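Local coordinates for protein Sodium/sialic acid symporter SiaT (Proteus mirabilis, PDB 5NV9) that couples the uptake of the sialic acid N-acetylneuraminic acid to the inward sodium gradient, letting the bacterium use host-derived sugar as an energy source, at residues P98-L103 with D256-Y261; R119-A124 with Y360-K365. All coordinates share one frame; numbering follows the deposited sequence.

From the N terminus the four segments come in the order 98-103, 119-124, 256-261, 360-365, and the two contacts therefore cross rather than nest. Contact 1 closes a loop of 152 residues, joining the end of helix 89-102 to helix 255-258 and the helical residues up to Y261. Contact 2 opens inside that loop and closes beyond it, spanning 235 residues between the start of helix 118-151 and the end of helix 328-361. Their centres lie about 18 Å apart and their nearest atoms about 10 Å apart, without touching. Together they tie four parts of the LeuT fold on its cytoplasmic side.

Contact 1 of 2, residues P98-L103 with D256-Y261; sequences PFFRKL and DVVQRY
F100 and V258 form the close-packed part of this contact. V258 CG1 sits over the middle of the phenyl face, 3.7 Å from the centroid of the F100 ring and 7° off its normal, which defines a CH-pi contact. All six ring carbons lie at similar distances from this one methyl, from 3.8 Å for F100 CE2 to V258 CG1 upward, and the two side chains cross at about a right angle. The methyl reaches that place because V258 carries CG1 opposite its backbone N (chi1 174°). I105 and A108, both in the loop after helix 89-102, also touch F100 and V258 respectively.

Packing is slacker towards Y261: its ring presents an edge to F100, and the nearest carbons, Y261 CD2 and F100 CD2, stay 4.4 Å apart. The Y261 hydroxyl is hydrogen-bonded to F251 O, outside the two segments.

On the more exposed side, apolar packing gives way to R101. Its chain bends at chi3, bringing NH1 to 2.9 Å from Y261 O in a hydrogen bond. The donor lies in the carbonyl plane on a lone pair, and the oxygen is close to the guanidinium plane, though the N-H...O angle of 147° leaves the bond somewhat bent. The arginine side chain also rests against I267 and T270 of helix 267-301.

The segments thus join a cytoplasmic helix end to the segment 256-261, which starts on helix 255-258, with the Y261 side chain about 8 Å from that of T58 in the sialic acid site. Chemically, the contact has two halves: R101 NH1 bonds to both Y261 O and T264 O, so that two main-chain acceptors hold the cationic end, while the buried phenyl-methyl contact is purely apolar.

Contact 2 of 2, residues R119-A124 with Y360-K365; sequences RSRLFA and YTRLSK. With PO4 (phosphate ion), chain F.
R362 and R121 have the largest surfaces buried here, and they meet as an arginine pair. R121 holds CG anti to its main-chain nitrogen (chi1 159°) and runs extended to NE, carrying its guanidinium over to the other segment. There the aliphatic part of R362 lies against the flat group: R362 CB stands 3.7 Å above the R121 guanidinium plane, offset towards the rim, and R121 NH1 approaches R362 CD to 3.5 Å. A bend at chi2 (61°) turns R362 so that its own guanidinium presents an edge to R121 NH1. The two planes are 73° apart, which excludes a parallel guanidinium stack.

R121 NH1 and R362 NE are 4.0 Å apart, a closeness that the shared carboxylate of E113 would make tolerable. Its OE1 forms salt bridges with both nitrogens, and R121 NE is paired in addition with D358. The carboxylates would largely offset the charge of the two arginines and fix the rotation of the R121 head group.

L122 is the third main contributor. Its CD2 meets CD1 of L363 at 4.3 Å, a loose apolar contact beside the charged cluster. L363 belongs to the type I turn T361-S364; in the same region S364 OG donates to Y360 O at 2.6 Å. After the turn K365 N binds phosphate O3 at 2.8 Å, an ion probably taken up from the crystallisation liquor.

The arrangement is structural packing away from the annotated sites. It sets the cytoplasmic start of helix 118-151 against the end of helix 328-361, with E113 of helix 110-115 salt-bridged to both R121 and R362; S120 and F123 face helices 415-427 and 433-452, while Y360 and T361 lean on helix 370-398.

Contact 1 of 2, residues P98-L103 with D256-Y261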
# COMPACT_ATOMS: atom_id res chain seq x y z
N PRO A 98 -21.37 2.07 -1.89
CA PRO A 98 -22.71 1.45 -1.87
C PRO A 98 -22.83 0.13 -2.62
O PRO A 98 -23.53 -0.77 -2.14
CB PRO A 98 -23.63 2.54 -2.46
CG PRO A 98 -22.88 3.82 -2.24
CD PRO A 98 -21.41 3.45 -2.39
N PHE A 99 -22.14 -0.01 -3.75
CA PHE A 99 -22.16 -1.31 -4.47
C PHE A 99 -21.48 -2.38 -3.69
O PHE A 99 -22.01 -3.49 -3.53
CB PHE A 99 -21.55 -1.20 -5.87
CG PHE A 99 -22.45 -0.47 -6.84
CD1 PHE A 99 -22.43 0.90 -6.92
CD2 PHE A 99 -23.34 -1.17 -7.65
CE1 PHE A 99 -23.28 1.55 -7.77
CE2 PHE A 99 -24.18 -0.51 -8.51
CZ PHE A 99 -24.16 0.85 -8.56
N PHE A 100 -20.31 -2.03 -3.16
CA PHE A 100 -19.49 -2.97 -2.41
C PHE A 100 -20.26 -3.45 -1.17
O PHE A 100 -20.24 -4.65 -0.84
CB PHE A 100 -18.14 -2.32 -1.97
CG PHE A 100 -17.13 -2.09 -3.09
CD1 PHE A 100 -16.86 -3.07 -4.05
CD2 PHE A 100 -16.40 -0.91 -3.17
CE1 PHE A 100 -15.90 -2.84 -5.08
CE2 PHE A 100 -15.46 -0.68 -4.18
CZ PHE A 100 -15.19 -1.64 -5.13
N ARG A 101 -20.89 -2.53 -0.45
CA ARG A 101 -21.60 -2.90 0.72
C ARG A 101 -22.86 -3.70 0.42
O ARG A 101 -23.11 -4.68 1.10
CB ARG A 101 -21.95 -1.68 1.56
CG ARG A 101 -20.68 -1.20 2.26
CD ARG A 101 -20.91 -0.03 3.20
NE ARG A 101 -21.65 -0.47 4.38
CZ ARG A 101 -21.16 -1.13 5.43
NH1 ARG A 101 -19.87 -1.49 5.53
NH2 ARG A 101 -21.99 -1.43 6.39
N LYS A 102 -23.66 -3.26 -0.56
CA LYS A 102 -24.94 -3.91 -0.82
C LYS A 102 -24.76 -5.29 -1.39
O LYS A 102 -25.63 -6.16 -1.21
CB LYS A 102 -25.78 -3.11 -1.79
CG LYS A 102 -26.39 -1.90 -1.13
CD LYS A 102 -27.06 -1.06 -2.15
CE LYS A 102 -27.21 0.36 -1.69
NZ LYS A 102 -28.27 0.40 -0.72
N LEU A 103 -23.67 -5.50 -2.10
CA LEU A 103 -23.36 -6.84 -2.60
C LEU A 103 -22.75 -7.72 -1.54
O LEU A 103 -22.51 -8.86 -1.82
CB LEU A 103 -22.43 -6.81 -3.84
CG LEU A 103 -22.98 -6.19 -5.16
CD1 LEU A 103 -21.84 -5.91 -6.12
CD2 LEU A 103 -24.04 -7.03 -5.84
N ASP A 256 -6.91 -4.77 -0.75
CA ASP A 256 -6.37 -4.48 0.61
C ASP A 256 -7.06 -3.26 1.27
O ASP A 256 -7.29 -3.27 2.48
CB ASP A 256 -4.83 -4.37 0.63
CG ASP A 256 -4.29 -3.29 -0.29
OD1 ASP A 256 -4.92 -2.93 -1.37
OD2 ASP A 256 -3.19 -2.81 0.06
N VAL A 257 -7.43 -2.25 0.48
CA VAL A 257 -8.16 -1.11 0.98
C VAL A 257 -9.70 -1.34 0.99
O VAL A 257 -10.39 -1.16 2.01
CB VAL A 257 -7.75 0.14 0.22
CG1 VAL A 257 -8.71 1.29 0.52
CG2 VAL A 257 -6.35 0.54 0.65
N VAL A 258 -10.22 -1.84 -0.13
CA VAL A 258 -11.63 -2.02 -0.33
C VAL A 258 -12.22 -2.93 0.72
O VAL A 258 -13.33 -2.73 1.20
CB VAL A 258 -11.98 -2.58 -1.76
CG1 VAL A 258 -13.45 -2.86 -1.84
CG2 VAL A 258 -11.65 -1.57 -2.83
N GLN A 259 -11.48 -3.93 1.12
CA GLN A 259 -11.89 -4.78 2.26
C GLN A 259 -12.24 -4.03 3.54
O GLN A 259 -13.14 -4.44 4.29
CB GLN A 259 -10.76 -5.78 2.55
CG GLN A 259 -11.24 -7.16 2.94
CD GLN A 259 -10.07 -8.04 3.32
OE1 GLN A 259 -8.99 -7.86 2.75
NE2 GLN A 259 -10.26 -8.96 4.30
N ARG A 260 -11.55 -2.92 3.81
CA ARG A 260 -11.88 -2.12 5.01
C ARG A 260 -13.21 -1.40 4.92
O ARG A 260 -13.72 -0.97 5.93
CB ARG A 260 -10.79 -1.10 5.33
CG ARG A 260 -9.66 -1.63 6.17
CD ARG A 260 -8.62 -2.35 5.36
NE ARG A 260 -7.63 -3.00 6.23
CZ ARG A 260 -7.02 -4.16 5.96
NH1 ARG A 260 -7.26 -4.80 4.84
NH2 ARG A 260 -6.19 -4.67 6.84
N TYR A 261 -13.77 -1.25 3.72
CA TYR A 261 -15.06 -0.60 3.57
C TYR A 261 -16.24 -1.46 4.03
O TYR A 261 -17.33 -0.92 4.24
CB TYR A 261 -15.30 -0.19 2.09
CG TYR A 261 -14.21 0.74 1.48
CD1 TYR A 261 -13.35 1.54 2.26
CD2 TYR A 261 -14.06 0.80 0.09
CE1 TYR A 261 -12.39 2.39 1.66
CE2 TYR A 261 -13.14 1.66 -0.51
CZ TYR A 261 -12.29 2.43 0.25
OH TYR A 261 -11.38 3.23 -0.47

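Contact 2 of 2, residues R119-A124 with Y360-K365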
# COMPACT_ATOMS: atom_id res chain seq x y z
N ARG A 119 -15.11 -13.03 -16.61
CA ARG A 119 -13.80 -12.80 -17.23
C ARG A 119 -13.15 -11.54 -16.66
O ARG A 119 -11.93 -11.46 -16.49
CB ARG A 119 -13.89 -12.77 -18.80
CG ARG A 119 -14.39 -14.07 -19.47
CD ARG A 119 -14.71 -13.89 -20.96
NE ARG A 119 -15.86 -13.00 -21.12
CZ ARG A 119 -16.32 -12.50 -22.26
NH1 ARG A 119 -15.73 -12.80 -23.40
NH2 ARG A 119 -17.38 -11.71 -22.25
N SER A 120 -13.95 -10.53 -16.38
CA SER A 120 -13.42 -9.32 -15.87
C SER A 120 -13.07 -9.55 -14.41
O SER A 120 -12.09 -8.98 -13.92
CB SER A 120 -14.46 -8.20 -15.93
OG SER A 120 -14.58 -7.64 -17.23
N ARG A 121 -13.90 -10.31 -13.71
CA ARG A 121 -13.64 -10.58 -12.30
C ARG A 121 -12.32 -11.30 -12.12
O ARG A 121 -11.50 -10.85 -11.35
CB ARG A 121 -14.80 -11.35 -11.68
CG ARG A 121 -14.49 -12.10 -10.41
CD ARG A 121 -15.78 -12.65 -9.87
NE ARG A 121 -15.59 -13.20 -8.54
CZ ARG A 121 -16.50 -13.94 -7.88
NH1 ARG A 121 -17.66 -14.23 -8.39
NH2 ARG A 121 -16.24 -14.35 -6.66
N LEU A 122 -12.10 -12.38 -12.88
CA LEU A 122 -10.90 -13.15 -12.78
C LEU A 122 -9.63 -12.48 -13.26
O LEU A 122 -8.49 -12.70 -12.68
CB LEU A 122 -11.07 -14.47 -13.52
CG LEU A 122 -11.97 -15.49 -12.84
CD1 LEU A 122 -12.24 -16.65 -13.77
CD2 LEU A 122 -11.31 -16.00 -11.58
N PHE A 123 -9.75 -11.67 -14.32
CA PHE A 123 -8.60 -10.94 -14.77
C PHE A 123 -8.14 -10.02 -13.63
O PHE A 123 -6.93 -9.98 -13.32
CB PHE A 123 -8.83 -10.14 -16.03
CG PHE A 123 -7.78 -9.09 -16.29
CD1 PHE A 123 -6.57 -9.43 -16.84
CD2 PHE A 123 -8.02 -7.76 -15.98
CE1 PHE A 123 -5.60 -8.47 -17.08
CE2 PHE A 123 -7.05 -6.78 -16.15
CZ PHE A 123 -5.84 -7.14 -16.74
N ALA A 124 -9.08 -9.32 -13.00
CA ALA A 124 -8.76 -8.37 -11.93
C ALA A 124 -8.22 -9.02 -10.67
O ALA A 124 -7.28 -8.52 -10.09
CB ALA A 124 -9.97 -7.45 -11.61
N TYR A 360 -11.58 -20.27 -5.25
CA TYR A 360 -12.07 -21.45 -4.59
C TYR A 360 -13.60 -21.55 -4.55
O TYR A 360 -14.17 -22.58 -4.86
CB TYR A 360 -11.49 -21.49 -3.16
CG TYR A 360 -11.93 -22.68 -2.34
CD1 TYR A 360 -11.63 -23.98 -2.74
CD2 TYR A 360 -12.60 -22.50 -1.10
CE1 TYR A 360 -12.03 -25.08 -1.97
CE2 TYR A 360 -13.03 -23.59 -0.34
CZ TYR A 360 -12.71 -24.87 -0.76
OH TYR A 360 -13.13 -25.95 0.01
N THR A 361 -14.28 -20.51 -4.15
CA THR A 361 -15.72 -20.56 -4.08
C THR A 361 -16.29 -20.47 -5.51
O THR A 361 -17.11 -21.29 -5.93
CB THR A 361 -16.25 -19.48 -3.12
OG1 THR A 361 -15.67 -19.67 -1.82
CG2 THR A 361 -17.73 -19.54 -3.02
N ARG A 362 -15.80 -19.54 -6.30
CA ARG A 362 -16.50 -19.26 -7.55
C ARG A 362 -16.35 -20.38 -8.56
O ARG A 362 -17.23 -20.63 -9.39
CB ARG A 362 -15.99 -17.95 -8.14
CG ARG A 362 -16.52 -17.66 -9.54
CD ARG A 362 -18.04 -17.55 -9.52
NE ARG A 362 -18.54 -17.21 -10.84
CZ ARG A 362 -18.63 -18.06 -11.86
NH1 ARG A 362 -18.30 -19.35 -11.73
NH2 ARG A 362 -19.09 -17.62 -13.03
N LEU A 363 -15.19 -21.02 -8.54
CA LEU A 363 -14.88 -22.05 -9.49
C LEU A 363 -15.16 -23.47 -9.01
O LEU A 363 -14.93 -24.38 -9.75
CB LEU A 363 -13.42 -21.87 -9.95
CG LEU A 363 -13.20 -20.51 -10.61
CD1 LEU A 363 -11.75 -20.25 -10.95
CD2 LEU A 363 -14.04 -20.44 -11.88
N SER A 364 -15.66 -23.68 -7.79
CA SER A 364 -16.03 -25.00 -7.34
C SER A 364 -17.41 -25.27 -7.87
O SER A 364 -18.27 -24.39 -7.86
CB SER A 364 -16.08 -25.10 -5.80
OG SER A 364 -14.78 -25.03 -5.26
N LYS A 365 -17.64 -26.51 -8.27
CA LYS A 365 -18.92 -26.90 -8.80
C LYS A 365 -19.99 -26.72 -7.72
O LYS A 365 -21.01 -26.04 -7.93
CB LYS A 365 -18.84 -28.33 -9.31
CG LYS A 365 -20.08 -28.74 -10.04
CD LYS A 365 -19.80 -29.84 -11.04
CE LYS A 365 -21.13 -30.43 -11.51
NZ LYS A 365 -21.05 -31.91 -11.52
P PO4 F . -14.36 -28.91 -7.63
O1 PO4 F . -13.90 -29.47 -6.33
O2 PO4 F . -13.39 -27.80 -7.94
O3 PO4 F . -15.78 -28.42 -7.55
O4 PO4 F . -14.22 -29.90 -8.74